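Local atomic coordinates of Tox3 (Phaeosphaeria nodorum, PDB entry 6WES), a protein that acts as a secreted necrotrophic effector of a fungal wheat pathogen, probably recognised through the host susceptibility gene Snn3, here as the mature beta-barrel part without its pro-domain. Residues A[9-13]-A[153-158]; A[30-34]-A[45-49]; A[121-125]-A[150-154]; A[93-99]-A[137-143]. One frame throughout, in Å; residues are numbered along the deposited sequence.

Contact 1 of 4, residues A[9-13]-A[153-158]; sequences FGTRS and AIPRGE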
loop_
_atom_site.group_PDB
_atom_site.type_symbol
_atom_site.label_atom_id
_atom_site.label_comp_id
_atom_site.label_asym_id
_atom_site.label_seq_id
_atom_site.Cartn_x
_atom_site.Cartn_y
_atom_site.Cartn_z
ATOM N N PHE A 9 -7.217 -2.054 5.303
ATOM C CA PHE A 9 -6.974 -2.980 4.213
ATOM C C PHE A 9 -5.612 -3.631 4.404
ATOM O O PHE A 9 -4.708 -3.064 5.034
ATOM C CB PHE A 9 -6.926 -2.239 2.867
ATOM C CG PHE A 9 -8.173 -1.468 2.554
ATOM C CD1 PHE A 9 -9.406 -2.120 2.427
ATOM C CD2 PHE A 9 -8.139 -0.098 2.429
ATOM C CE1 PHE A 9 -10.570 -1.400 2.146
ATOM C CE2 PHE A 9 -9.295 0.612 2.144
ATOM C CZ PHE A 9 -10.504 -0.035 1.994
ATOM N N GLY A 10 -5.458 -4.813 3.826
ATOM C CA GLY A 10 -4.172 -5.474 3.878
ATOM C C GLY A 10 -3.994 -6.375 2.675
ATOM O O GLY A 10 -4.941 -7.055 2.250
ATOM N N THR A 11 -2.790 -6.413 2.121
ATOM C CA THR A 11 -2.461 -7.297 1.010
ATOM C C THR A 11 -1.151 -8.009 1.305
ATOM O O THR A 11 -0.149 -7.373 1.679
ATOM C CB THR A 11 -2.387 -6.506 -0.295
ATOM O OG1 THR A 11 -3.652 -5.848 -0.487
ATOM C CG2 THR A 11 -2.071 -7.411 -1.483
ATOM N N ARG A 12 -1.159 -9.321 1.121
ATOM C CA ARG A 12 0.032 -10.149 1.198
ATOM C C ARG A 12 0.485 -10.440 -0.227
ATOM O O ARG A 12 -0.347 -10.665 -1.118
ATOM C CB ARG A 12 -0.316 -11.473 1.906
ATOM C CG ARG A 12 0.765 -12.556 1.876
ATOM C CD ARG A 12 0.434 -13.702 2.827
ATOM N NE ARG A 12 0.344 -13.220 4.207
ATOM C CZ ARG A 12 -0.064 -13.962 5.240
ATOM N NH1 ARG A 12 -0.427 -15.225 5.038
ATOM N NH2 ARG A 12 -0.091 -13.451 6.463
ATOM N N SER A 13 1.791 -10.513 -0.439
ATOM C CA SER A 13 2.287 -10.841 -1.768
ATOM C C SER A 13 3.590 -11.615 -1.657
ATOM O O SER A 13 4.272 -11.575 -0.630
ATOM C CB SER A 13 2.511 -9.584 -2.612
ATOM O OG SER A 13 3.465 -8.712 -2.021
ATOM N N ALA A 153 -5.564 -11.243 -0.178
ATOM C CA ALA A 153 -5.909 -10.722 1.137
ATOM C C ALA A 153 -5.087 -11.405 2.224
ATOM O O ALA A 153 -4.635 -12.540 2.076
ATOM C CB ALA A 153 -7.395 -10.976 1.396
ATOM N N ILE A 154 -4.889 -10.700 3.328
ATOM C CA ILE A 154 -4.238 -11.301 4.490
ATOM C C ILE A 154 -5.285 -12.093 5.262
ATOM O O ILE A 154 -6.352 -11.543 5.571
ATOM C CB ILE A 154 -3.618 -10.223 5.368
ATOM C CG1 ILE A 154 -2.524 -9.473 4.598
ATOM C CG2 ILE A 154 -3.048 -10.850 6.645
ATOM C CD1 ILE A 154 -1.925 -8.292 5.391
ATOM N N PRO A 155 -5.041 -13.368 5.572
ATOM C CA PRO A 155 -6.041 -14.154 6.314
ATOM C C PRO A 155 -6.412 -13.489 7.633
ATOM O O PRO A 155 -5.575 -12.892 8.310
ATOM C CB PRO A 155 -5.342 -15.499 6.538
ATOM C CG PRO A 155 -4.332 -15.601 5.438
ATOM C CD PRO A 155 -3.861 -14.168 5.200
ATOM N N ARG A 156 -7.691 -13.589 7.992
ATOM C CA ARG A 156 -8.180 -12.902 9.180
ATOM C C ARG A 156 -7.442 -13.393 10.419
ATOM O O ARG A 156 -7.216 -14.595 10.591
ATOM C CB ARG A 156 -9.681 -13.137 9.336
ATOM C CG ARG A 156 -10.291 -12.391 10.501
ATOM C CD ARG A 156 -11.747 -12.065 10.226
ATOM N NE ARG A 156 -11.888 -10.782 9.541
ATOM C CZ ARG A 156 -12.298 -10.636 8.283
ATOM N NH1 ARG A 156 -12.623 -11.695 7.553
ATOM N NH2 ARG A 156 -12.389 -9.425 7.750
ATOM N N GLY A 157 -7.047 -12.450 11.272
ATOM C CA GLY A 157 -6.271 -12.760 12.451
ATOM C C GLY A 157 -4.771 -12.744 12.256
ATOM O O GLY A 157 -4.038 -12.890 13.242
ATOM N N GLU A 158 -4.292 -12.567 11.027
ATOM C CA GLU A 158 -2.857 -12.577 10.749
ATOM C C GLU A 158 -2.266 -11.175 10.537
ATOM O O GLU A 158 -2.998 -10.209 10.336
ATOM C CB GLU A 158 -2.550 -13.469 9.542
ATOM C CG GLU A 158 -2.964 -14.927 9.724
ATOM C CD GLU A 158 -2.252 -15.865 8.760
ATOM O OE1 GLU A 158 -1.269 -15.436 8.120
ATOM O OE2 GLU A 158 -2.679 -17.036 8.643
HETATM O O HOH W 1 -6.612 -8.426 3.724
#

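Contact 2 of 4, residues A[30-34]-A[45-49]; sequences RADIP and LRVTW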
loop_
_atom_site.group_PDB
_atom_site.type_symbol
_atom_site.label_atom_id
_atom_site.label_comp_id
_atom_site.label_asym_id
_atom_site.label_seq_id
_atom_site.Cartn_x
_atom_site.Cartn_y
_atom_site.Cartn_z
ATOM N N ARG A 30 -4.582 1.965 6.841
ATOM C CA ARG A 30 -5.843 2.449 7.378
ATOM C C ARG A 30 -6.215 3.685 6.576
ATOM O O ARG A 30 -5.332 4.463 6.185
ATOM C CB ARG A 30 -5.655 2.821 8.854
ATOM C CG ARG A 30 -6.855 3.505 9.494
ATOM C CD ARG A 30 -6.655 3.607 10.976
ATOM N NE ARG A 30 -7.604 4.557 11.537
ATOM C CZ ARG A 30 -8.122 4.473 12.757
ATOM N NH1 ARG A 30 -7.806 3.465 13.563
ATOM N NH2 ARG A 30 -8.978 5.396 13.156
ATOM N N ALA A 31 -7.508 3.858 6.305
ATOM C CA ALA A 31 -8.020 5.094 5.716
ATOM C C ALA A 31 -9.001 5.707 6.695
ATOM O O ALA A 31 -9.886 5.008 7.222
ATOM C CB ALA A 31 -8.719 4.863 4.374
ATOM N N ASP A 32 -8.854 6.997 6.952
ATOM C CA ASP A 32 -9.806 7.725 7.779
ATOM C C ASP A 32 -10.562 8.682 6.869
ATOM O O ASP A 32 -9.947 9.368 6.034
ATOM C CB ASP A 32 -9.093 8.456 8.932
ATOM C CG ASP A 32 -8.683 7.505 10.072
ATOM O OD1 ASP A 32 -9.427 7.356 11.070
ATOM O OD2 ASP A 32 -7.600 6.897 9.980
ATOM N N ILE A 33 -11.888 8.685 6.988
ATOM C CA ILE A 33 -12.748 9.430 6.063
ATOM C C ILE A 33 -13.823 10.181 6.838
ATOM O O ILE A 33 -14.867 9.595 7.155
ATOM C CB ILE A 33 -13.424 8.506 5.035
ATOM C CG1 ILE A 33 -12.428 7.508 4.433
ATOM C CG2 ILE A 33 -14.074 9.377 3.962
ATOM C CD1 ILE A 33 -12.604 6.142 4.971
ATOM N N PRO A 34 -13.619 11.450 7.167
ATOM C CA PRO A 34 -14.668 12.233 7.822
ATOM C C PRO A 34 -15.825 12.478 6.867
ATOM O O PRO A 34 -15.660 12.512 5.642
ATOM C CB PRO A 34 -13.974 13.566 8.140
ATOM C CG PRO A 34 -12.490 13.360 7.873
ATOM C CD PRO A 34 -12.378 12.207 6.954
ATOM N N LEU A 45 -14.644 14.658 -0.168
ATOM C CA LEU A 45 -14.193 13.908 1.001
ATOM C C LEU A 45 -12.698 14.081 1.155
ATOM O O LEU A 45 -11.976 14.132 0.160
ATOM C CB LEU A 45 -14.496 12.405 0.865
ATOM C CG LEU A 45 -15.980 12.070 0.756
ATOM C CD1 LEU A 45 -16.119 10.590 0.399
ATOM C CD2 LEU A 45 -16.671 12.368 2.078
ATOM N N ARG A 46 -12.230 14.174 2.385
ATOM C CA ARG A 46 -10.809 14.308 2.680
ATOM C C ARG A 46 -10.355 13.008 3.335
ATOM O O ARG A 46 -10.611 12.783 4.525
ATOM C CB ARG A 46 -10.583 15.512 3.587
ATOM C CG ARG A 46 -10.832 16.819 2.864
ATOM C CD ARG A 46 -10.696 18.014 3.789
ATOM N NE ARG A 46 -11.136 19.242 3.126
ATOM C CZ ARG A 46 -12.402 19.651 3.080
ATOM N NH1 ARG A 46 -13.357 18.932 3.663
ATOM N NH2 ARG A 46 -12.715 20.778 2.451
ATOM N N VAL A 47 -9.670 12.165 2.558
ATOM C CA VAL A 47 -9.204 10.856 3.002
ATOM C C VAL A 47 -7.775 10.988 3.516
ATOM O O VAL A 47 -6.927 11.615 2.863
ATOM C CB VAL A 47 -9.282 9.843 1.845
ATOM C CG1 VAL A 47 -8.668 8.518 2.231
ATOM C CG2 VAL A 47 -10.737 9.643 1.398
ATOM N N THR A 48 -7.500 10.396 4.672
ATOM C CA THR A 48 -6.128 10.276 5.168
ATOM C C THR A 48 -5.760 8.800 5.200
ATOM O O THR A 48 -6.346 8.028 5.970
ATOM C CB THR A 48 -6.020 10.871 6.573
ATOM O OG1 THR A 48 -6.286 12.284 6.506
ATOM C CG2 THR A 48 -4.616 10.658 7.193
ATOM N N TRP A 49 -4.778 8.410 4.396
ATOM C CA TRP A 49 -4.218 7.059 4.466
ATOM C C TRP A 49 -3.094 7.052 5.492
ATOM O O TRP A 49 -2.314 8.023 5.576
ATOM C CB TRP A 49 -3.614 6.657 3.119
ATOM C CG TRP A 49 -4.576 6.550 1.961
ATOM C CD1 TRP A 49 -4.845 7.506 1.032
ATOM C CD2 TRP A 49 -5.331 5.394 1.581
ATOM N NE1 TRP A 49 -5.722 7.022 0.089
ATOM C CE2 TRP A 49 -6.033 5.728 0.408
ATOM C CE3 TRP A 49 -5.466 4.108 2.116
ATOM C CZ2 TRP A 49 -6.859 4.819 -0.250
ATOM C CZ3 TRP A 49 -6.279 3.198 1.454
ATOM C CH2 TRP A 49 -6.969 3.566 0.290
HETATM O O HOH W 2 -5.537 7.076 8.438
HETATM O O HOH W 3 -14.311 14.462 4.399
#

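Contact 3 of 4, residues A[121-125]-A[150-154]; sequences NPQRP and TYGAI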
loop_
_atom_site.group_PDB
_atom_site.type_symbol
_atom_site.label_atom_id
_atom_site.label_comp_id
_atom_site.label_asym_id
_atom_site.label_seq_id
_atom_site.Cartn_x
_atom_site.Cartn_y
_atom_site.Cartn_z
ATOM N N ASN A 121 -10.842 -5.136 -3.544
ATOM C CA ASN A 121 -10.163 -6.271 -4.128
ATOM C C ASN A 121 -8.661 -6.078 -3.985
ATOM O O ASN A 121 -8.178 -4.954 -4.111
ATOM C CB ASN A 121 -10.501 -6.390 -5.615
ATOM C CG ASN A 121 -11.990 -6.588 -5.851
ATOM O OD1 ASN A 121 -12.555 -7.623 -5.480
ATOM N ND2 ASN A 121 -12.640 -5.580 -6.430
ATOM N N PRO A 122 -7.906 -7.139 -3.727
ATOM C CA PRO A 122 -6.442 -7.008 -3.702
ATOM C C PRO A 122 -5.957 -6.505 -5.046
ATOM O O PRO A 122 -6.462 -6.902 -6.102
ATOM C CB PRO A 122 -5.962 -8.439 -3.441
ATOM C CG PRO A 122 -7.177 -9.141 -2.847
ATOM C CD PRO A 122 -8.362 -8.517 -3.496
ATOM N N GLN A 123 -4.996 -5.593 -5.000
ATOM C CA GLN A 123 -4.402 -5.062 -6.212
ATOM C C GLN A 123 -2.977 -5.567 -6.342
ATOM O O GLN A 123 -2.267 -5.742 -5.343
ATOM C CB GLN A 123 -4.430 -3.544 -6.213
ATOM C CG GLN A 123 -5.826 -3.011 -6.555
ATOM C CD GLN A 123 -5.796 -1.523 -6.752
ATOM O OE1 GLN A 123 -6.048 -0.774 -5.812
ATOM N NE2 GLN A 123 -5.456 -1.077 -7.958
ATOM N N ARG A 124 -2.574 -5.806 -7.577
ATOM C CA ARG A 124 -1.257 -6.374 -7.853
ATOM C C ARG A 124 -0.152 -5.392 -7.489
ATOM O O ARG A 124 -0.133 -4.261 -8.001
ATOM C CB ARG A 124 -1.162 -6.702 -9.343
ATOM C CG ARG A 124 0.135 -7.407 -9.767
ATOM C CD ARG A 124 0.130 -7.715 -11.290
ATOM N NE ARG A 124 1.381 -8.339 -11.737
ATOM C CZ ARG A 124 1.499 -9.079 -12.839
ATOM N NH1 ARG A 124 0.447 -9.291 -13.622
ATOM N NH2 ARG A 124 2.670 -9.616 -13.155
ATOM N N PRO A 125 0.785 -5.766 -6.625
ATOM C CA PRO A 125 1.929 -4.911 -6.311
ATOM C C PRO A 125 3.088 -5.224 -7.250
ATOM O O PRO A 125 3.027 -6.154 -8.054
ATOM C CB PRO A 125 2.280 -5.359 -4.893
ATOM C CG PRO A 125 1.975 -6.858 -4.907
ATOM C CD PRO A 125 0.755 -7.007 -5.812
ATOM N N THR A 150 2.412 -14.142 -6.515
ATOM C CA THR A 150 1.006 -14.176 -6.146
ATOM C C THR A 150 0.746 -12.999 -5.215
ATOM O O THR A 150 1.679 -12.401 -4.683
ATOM C CB THR A 150 0.616 -15.517 -5.504
ATOM O OG1 THR A 150 -0.803 -15.550 -5.342
ATOM C CG2 THR A 150 1.303 -15.741 -4.160
ATOM N N TYR A 151 -0.534 -12.677 -5.029
ATOM C CA TYR A 151 -0.931 -11.644 -4.076
ATOM C C TYR A 151 -2.378 -11.901 -3.680
ATOM O O TYR A 151 -3.128 -12.565 -4.408
ATOM C CB TYR A 151 -0.737 -10.224 -4.633
ATOM C CG TYR A 151 -1.572 -9.937 -5.845
ATOM C CD1 TYR A 151 -1.159 -10.323 -7.099
ATOM C CD2 TYR A 151 -2.798 -9.273 -5.736
ATOM C CE1 TYR A 151 -1.935 -10.072 -8.214
ATOM C CE2 TYR A 151 -3.580 -9.025 -6.873
ATOM C CZ TYR A 151 -3.121 -9.425 -8.092
ATOM O OH TYR A 151 -3.853 -9.200 -9.249
ATOM N N GLY A 152 -2.777 -11.373 -2.528
ATOM C CA GLY A 152 -4.148 -11.579 -2.089
ATOM C C GLY A 152 -4.367 -11.015 -0.707
ATOM O O GLY A 152 -3.488 -10.348 -0.158
ATOM N N ALA A 153 -5.564 -11.243 -0.178
ATOM C CA ALA A 153 -5.909 -10.722 1.137
ATOM C C ALA A 153 -5.087 -11.405 2.224
ATOM O O ALA A 153 -4.635 -12.540 2.076
ATOM C CB ALA A 153 -7.395 -10.976 1.396
ATOM N N ILE A 154 -4.889 -10.700 3.328
ATOM C CA ILE A 154 -4.238 -11.301 4.490
ATOM C C ILE A 154 -5.285 -12.093 5.262
ATOM O O ILE A 154 -6.352 -11.543 5.571
ATOM C CB ILE A 154 -3.618 -10.223 5.368
ATOM C CG1 ILE A 154 -2.524 -9.473 4.598
ATOM C CG2 ILE A 154 -3.048 -10.850 6.645
ATOM C CD1 ILE A 154 -1.925 -8.292 5.391
#

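Contact 4 of 4, residues A[93-99]-A[137-143]; sequences RCLYQLR and CPAGRVF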
loop_
_atom_site.group_PDB
_atom_site.type_symbol
_atom_site.label_atom_id
_atom_site.label_comp_id
_atom_site.label_asym_id
_atom_site.label_seq_id
_atom_site.Cartn_x
_atom_site.Cartn_y
_atom_site.Cartn_z
ATOM N N ARG A 93 24.458 -7.764 -0.598
ATOM C CA ARG A 93 23.459 -6.991 0.117
ATOM C C ARG A 93 22.479 -6.406 -0.882
ATOM O O ARG A 93 22.885 -5.801 -1.880
ATOM C CB ARG A 93 24.117 -5.881 0.928
ATOM C CG ARG A 93 25.182 -6.415 1.877
ATOM C CD ARG A 93 25.510 -5.425 2.972
ATOM N NE ARG A 93 24.367 -5.197 3.845
ATOM C CZ ARG A 93 24.406 -4.430 4.929
ATOM N NH1 ARG A 93 25.536 -3.823 5.267
ATOM N NH2 ARG A 93 23.314 -4.270 5.666
ATOM N N CYS A 94 21.194 -6.608 -0.621
ATOM C CA CYS A 94 20.155 -6.210 -1.560
ATOM C C CYS A 94 19.151 -5.310 -0.874
ATOM O O CYS A 94 18.671 -5.622 0.218
ATOM C CB CYS A 94 19.413 -7.437 -2.098
ATOM S SG CYS A 94 20.486 -8.594 -3.009
ATOM N N LEU A 95 18.777 -4.243 -1.551
ATOM C CA LEU A 95 17.694 -3.382 -1.112
ATOM C C LEU A 95 16.472 -3.670 -1.973
ATOM O O LEU A 95 16.580 -3.769 -3.197
ATOM C CB LEU A 95 18.096 -1.916 -1.283
ATOM C CG LEU A 95 16.998 -0.952 -0.837
ATOM C CD1 LEU A 95 16.705 -1.049 0.649
ATOM C CD2 LEU A 95 17.374 0.462 -1.211
ATOM N N TYR A 96 15.331 -3.806 -1.333
ATOM C CA TYR A 96 14.068 -4.119 -1.990
ATOM C C TYR A 96 13.078 -3.008 -1.727
ATOM O O TYR A 96 13.058 -2.430 -0.638
ATOM C CB TYR A 96 13.464 -5.402 -1.429
ATOM C CG TYR A 96 14.335 -6.562 -1.753
ATOM C CD1 TYR A 96 14.176 -7.260 -2.940
ATOM C CD2 TYR A 96 15.340 -6.945 -0.873
ATOM C CE1 TYR A 96 15.019 -8.320 -3.254
ATOM C CE2 TYR A 96 16.176 -7.970 -1.174
ATOM C CZ TYR A 96 16.008 -8.649 -2.368
ATOM O OH TYR A 96 16.869 -9.679 -2.666
ATOM N N GLN A 97 12.259 -2.719 -2.721
ATOM C CA GLN A 97 11.156 -1.787 -2.554
ATOM C C GLN A 97 9.883 -2.414 -3.104
ATOM O O GLN A 97 9.830 -2.795 -4.287
ATOM C CB GLN A 97 11.453 -0.498 -3.295
ATOM C CG GLN A 97 10.366 0.546 -3.086
ATOM C CD GLN A 97 10.814 1.882 -3.604
ATOM O OE1 GLN A 97 10.508 2.250 -4.743
ATOM N NE2 GLN A 97 11.550 2.619 -2.775
ATOM N N LEU A 98 8.877 -2.524 -2.248
ATOM C CA LEU A 98 7.574 -3.068 -2.602
ATOM C C LEU A 98 6.608 -1.906 -2.773
ATOM O O LEU A 98 6.555 -1.001 -1.925
ATOM C CB LEU A 98 7.090 -3.973 -1.477
ATOM C CG LEU A 98 5.679 -4.544 -1.607
ATOM C CD1 LEU A 98 5.541 -5.366 -2.911
ATOM C CD2 LEU A 98 5.411 -5.399 -0.399
ATOM N N ARG A 99 5.917 -1.886 -3.900
ATOM C CA ARG A 99 4.975 -0.820 -4.233
ATOM C C ARG A 99 3.590 -1.457 -4.312
ATOM O O ARG A 99 3.288 -2.212 -5.250
ATOM C CB ARG A 99 5.379 -0.162 -5.546
ATOM C CG ARG A 99 6.788 0.414 -5.492
ATOM C CD ARG A 99 7.226 1.049 -6.798
ATOM N NE ARG A 99 8.648 1.360 -6.739
ATOM C CZ ARG A 99 9.426 1.533 -7.807
ATOM N NH1 ARG A 99 8.899 1.466 -9.032
ATOM N NH2 ARG A 99 10.707 1.800 -7.642
ATOM N N CYS A 137 24.594 -1.664 2.651
ATOM C CA CYS A 137 23.337 -1.808 1.883
ATOM C C CYS A 137 23.290 -0.709 0.824
ATOM O O CYS A 137 23.575 0.454 1.132
ATOM C CB CYS A 137 22.033 -1.803 2.759
ATOM S SG CYS A 137 20.555 -2.877 2.101
ATOM N N PRO A 138 22.981 -1.032 -0.428
ATOM C CA PRO A 138 22.865 0.014 -1.449
ATOM C C PRO A 138 21.718 0.972 -1.140
ATOM O O PRO A 138 20.790 0.667 -0.384
ATOM C CB PRO A 138 22.609 -0.776 -2.742
ATOM C CG PRO A 138 22.122 -2.124 -2.290
ATOM C CD PRO A 138 22.763 -2.384 -0.973
ATOM N N ALA A 139 21.808 2.162 -1.723
ATOM C CA ALA A 139 20.739 3.146 -1.633
ATOM C C ALA A 139 19.688 2.872 -2.708
ATOM O O ALA A 139 19.985 2.286 -3.755
ATOM C CB ALA A 139 21.299 4.557 -1.814
ATOM N N GLY A 140 18.453 3.306 -2.443
ATOM C CA GLY A 140 17.349 3.039 -3.352
ATOM C C GLY A 140 17.254 3.990 -4.525
ATOM O O GLY A 140 16.176 4.520 -4.811
ATOM N N ARG A 141 18.370 4.202 -5.226
ATOM C CA ARG A 141 18.417 5.172 -6.315
ATOM C C ARG A 141 17.951 4.606 -7.654
ATOM O O ARG A 141 17.522 5.386 -8.520
ATOM C CB ARG A 141 19.829 5.767 -6.435
ATOM C CG ARG A 141 20.325 6.441 -5.156
ATOM C CD ARG A 141 21.597 7.255 -5.389
ATOM N NE ARG A 141 21.913 8.106 -4.241
ATOM C CZ ARG A 141 22.846 7.825 -3.332
ATOM N NH1 ARG A 141 23.564 6.716 -3.438
ATOM N NH2 ARG A 141 23.064 8.654 -2.321
ATOM N N VAL A 142 18.014 3.282 -7.826
ATOM C CA VAL A 142 17.611 2.611 -9.063
ATOM C C VAL A 142 17.397 1.143 -8.711
ATOM O O VAL A 142 17.960 0.643 -7.737
ATOM C CB VAL A 142 18.697 2.778 -10.161
ATOM C CG1 VAL A 142 19.935 1.924 -9.834
ATOM C CG2 VAL A 142 18.130 2.441 -11.551
ATOM N N PHE A 143 16.579 0.445 -9.510
ATOM C CA PHE A 143 16.177 -0.929 -9.206
ATOM C C PHE A 143 15.930 -1.709 -10.494
ATOM O O PHE A 143 15.666 -1.133 -11.551
ATOM C CB PHE A 143 14.835 -0.966 -8.463
ATOM C CG PHE A 143 14.841 -0.339 -7.088
ATOM C CD1 PHE A 143 15.258 -1.048 -5.973
ATOM C CD2 PHE A 143 14.375 0.958 -6.911
ATOM C CE1 PHE A 143 15.204 -0.475 -4.704
ATOM C CE2 PHE A 143 14.326 1.546 -5.655
ATOM C CZ PHE A 143 14.749 0.841 -4.551
#

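Contact 1 of 4, residues A[9-13]-A[153-158]
The C-terminal tail of the beta-barrel effector lies against the strand that carries Arg-12, and Arg-12 forms a salt bridge with Glu-158, the last residue. Both end nitrogens of the guanidinium reach one oxygen. NH2 of Arg-12 lies 2.8 Å from OE1 of Glu-158 in the straighter bond, with 157° at the hydrogen. NH1 of Arg-12 gives the longer and more bent bond to the same OE1, at 3.2 Å. OE1 lies in the guanidinium plane, but both nitrogens approach it from one face of the carboxylate, and the two planes are 39° apart. The grip is end-on, through NH1 and NH2, and the planes are twisted.

Pro-155 comes over one face of the guanidinium. Its CD is 3.6 Å from NH1 of Arg-12, near the rim of the group. The Arg-12 chain leaves the strand with CG opposite the backbone N (chi1 171°) and bends at chi3. A type II turn from Pro-155 to Glu-158 brings the carboxylate back to it.

Ile-154 lies along the strand backbone. Its CG1 is 3.7 Å from N of Arg-12, and its CD1 reaches CA of Gly-10. One water joins the two backbones. It donates to O of Gly-10 at 2.6 Å and accepts from N of Ile-154 at 2.9 Å.

NE of Arg-12 forms a second salt bridge, to Asp-26, so the arginine links two acids. Strand 23-36 supplies Asp-26 and Lys-28, which touch Ile-154, and Lys-28 also bonds the Glu-158 O. On the other side of strand 2-16, Thr-11 packs on Gln-100 and Phe-102 of strand 92-105.

Contact 2 of 4, residues A[30-34]-A[45-49]
Ala-31 and Trp-49 meet on the buried face of two antiparallel strands. CB of Ala-31 sits over one face of the indole, toward its rim, 4.0 Å from CE3 of Trp-49. CG1 of Val-47 lies over the same face. Next along, CG1 of Ile-33 and CG2 of Val-47 lie side by side at 4.1 Å, pointing the same way. CG2 of Ile-33 reaches CD1 of Leu-45. This apolar side continues inward, with Leu-104 of strand 92-105 against Ile-33, Val-47 and Trp-49.

The two strands form the beta hairpin of strands 23-36 and 45-53, part of the barrel wall. Asp-32 and Thr-48 are its hydrogen-bonded pair here. N of Asp-32 bonds O of Thr-48 at 2.9 Å, and N of Thr-48 returns a bond to O of Asp-32 at 3.0 Å. Ala-31 and Trp-49 are the adjoining non-hydrogen-bonded pair. Beyond Asp-32 the regular pairing stops. A water spans the gap, donating to O of Pro-34 and accepting from N of Arg-46.

The face with Asp-32 and Thr-48 is more open and polar. Arg-30 is extended through its first three torsions (chi1 173°) and takes the Asp-32 carboxylate side-on, one nitrogen to each oxygen. NE of Arg-30 is 2.8 Å from OD2 of Asp-32, and NH2 of Arg-30 is 2.9 Å from OD1 of Asp-32. The NH2 bond lies in the guanidinium plane and uses the syn lone pair of OD1. This two-point grip limits rotation of the carboxylate. A water lies within hydrogen-bonding distance of both OD2 of Asp-32 and O of Thr-48, at 2.6 Å from OD2.

Contact 3 of 4, residues A[121-125]-A[150-154]
The Tyr-151 ring lies flat beneath the backbone of Arg-124, in a CH-pi contact. CA of Arg-124 is 3.6 Å from the ring centroid and only 12° off the ring normal, so its C-H meets the middle of the face. N of Arg-124 lies over the same face, 3.4 Å from CE2 of Tyr-151. CB of Arg-124 continues across the ring, 3.6 Å from CZ of Tyr-151. Beyond CB the arginine chain continues extended, past the ring.

Two prolines flank the ring. O of Pro-122 comes in at the ring edge, near its plane, 3.7 Å from CE2 of Tyr-151. CB of Pro-122 touches CD2 of Tyr-151 and also CA of Gly-152, the latter at 3.9 Å. At the other end, CD of Pro-125 sits 3.7 Å from CB of Tyr-151. No hydrogen bond links the two segments. The contact rests on the CH-pi interaction and on van der Waals packing of the two prolines.

The tyrosine reaches this place through its first torsion. Chi1 of 62° puts CG between the backbone N and the carbonyl carbon, which turns the ring over toward the loop.

A second shell fixes the loop. OE1 of Gln-123 bonds the Thr-103 hydroxyl group, and O of Gln-123 accepts from the Gln-100 side chain. O of Pro-125 bonds the Thr-148 side chain.

The loop leads from strand 92-105 into strand 126-133, and here it runs alongside the end of strand 144-153, in roughly the opposite direction. Strand 2-16 pairs with that strand, through Val-14 to Thr-150 and Arg-12 to Gly-152. Its Ser-13 also touches both Tyr-151 and Pro-125.

Contact 4 of 4, residues A[93-99]-A[137-143]
Leu-95 reaches from its strand into the loop that holds Cys-137. Its CB meets CG of Pro-138 at 4.2 Å and lies 4.3 Å from SG of Cys-137. CG comes next, beside the carbonyl O of Pro-138. Chi1 of 180° sets CG opposite the backbone N and carries the branch to the loop. At the tip, CD2 of Leu-95 is 3.3 Å from N of Gly-140, a close approach. The same methyl also touches CE1 of Phe-143, at 4.2 Å. Gly-140 is the centre of an inverse gamma turn, and the leucine tip lies against this turn.

The loop joins strand 126-133 to strand 144-153 and folds back over strand 92-105, in the antiparallel sheet of the barrel. Two disulfides lie close by: Cys-137 with Cys-82, and Cys-94 with Cys-131. The first ties the loop to strand 72-85, the second ties neighbouring strands 92-105 and 126-133.

Phe-143 closes the other end. O of Leu-95 comes at its ring edge, in plane. CZ of Phe-143 is 3.8 Å from CB of Gln-97. Arg-99 approaches obliquely, with its guanidinium 81° from the ring plane and NH2 3.8 Å from CD2 of Phe-143. NE and NH2 of Arg-99 both bond OE1 of Gln-97, while Asp-80 accepts from NE2 of Gln-97. The Gln-97 amide is thus held at both ends.

At the start of the strand, N of Cys-137 lies over one face of the Arg-93 guanidinium, 3.5 Å from NH1 of Arg-93. That NH1 bonds O of Asp-135. NE of Arg-93 is buried here without a polar partner.

Overall arrangement
From the N terminus, strand 2-16 first supplies 9-13, whose partner is the C-terminal tail. Contact 1 thus closes nearly the whole chain into one loop, and contacts 2 and 4 are nested inside it. Contact 2 closes the short hairpin of strands 23-36 and 45-53. Contact 4 then opens on strand 92-105, and contact 3 opens on the following loop before contact 4 has closed, so the two cross. Contact 3 ends on 150-154 and shares Ala-153 and Ile-154 with contact 1. All four reach one antiparallel sheet. Phe-9 touches Trp-49 between contacts 1 and 2, while Pro-125 touches Leu-98 between contacts 3 and 4.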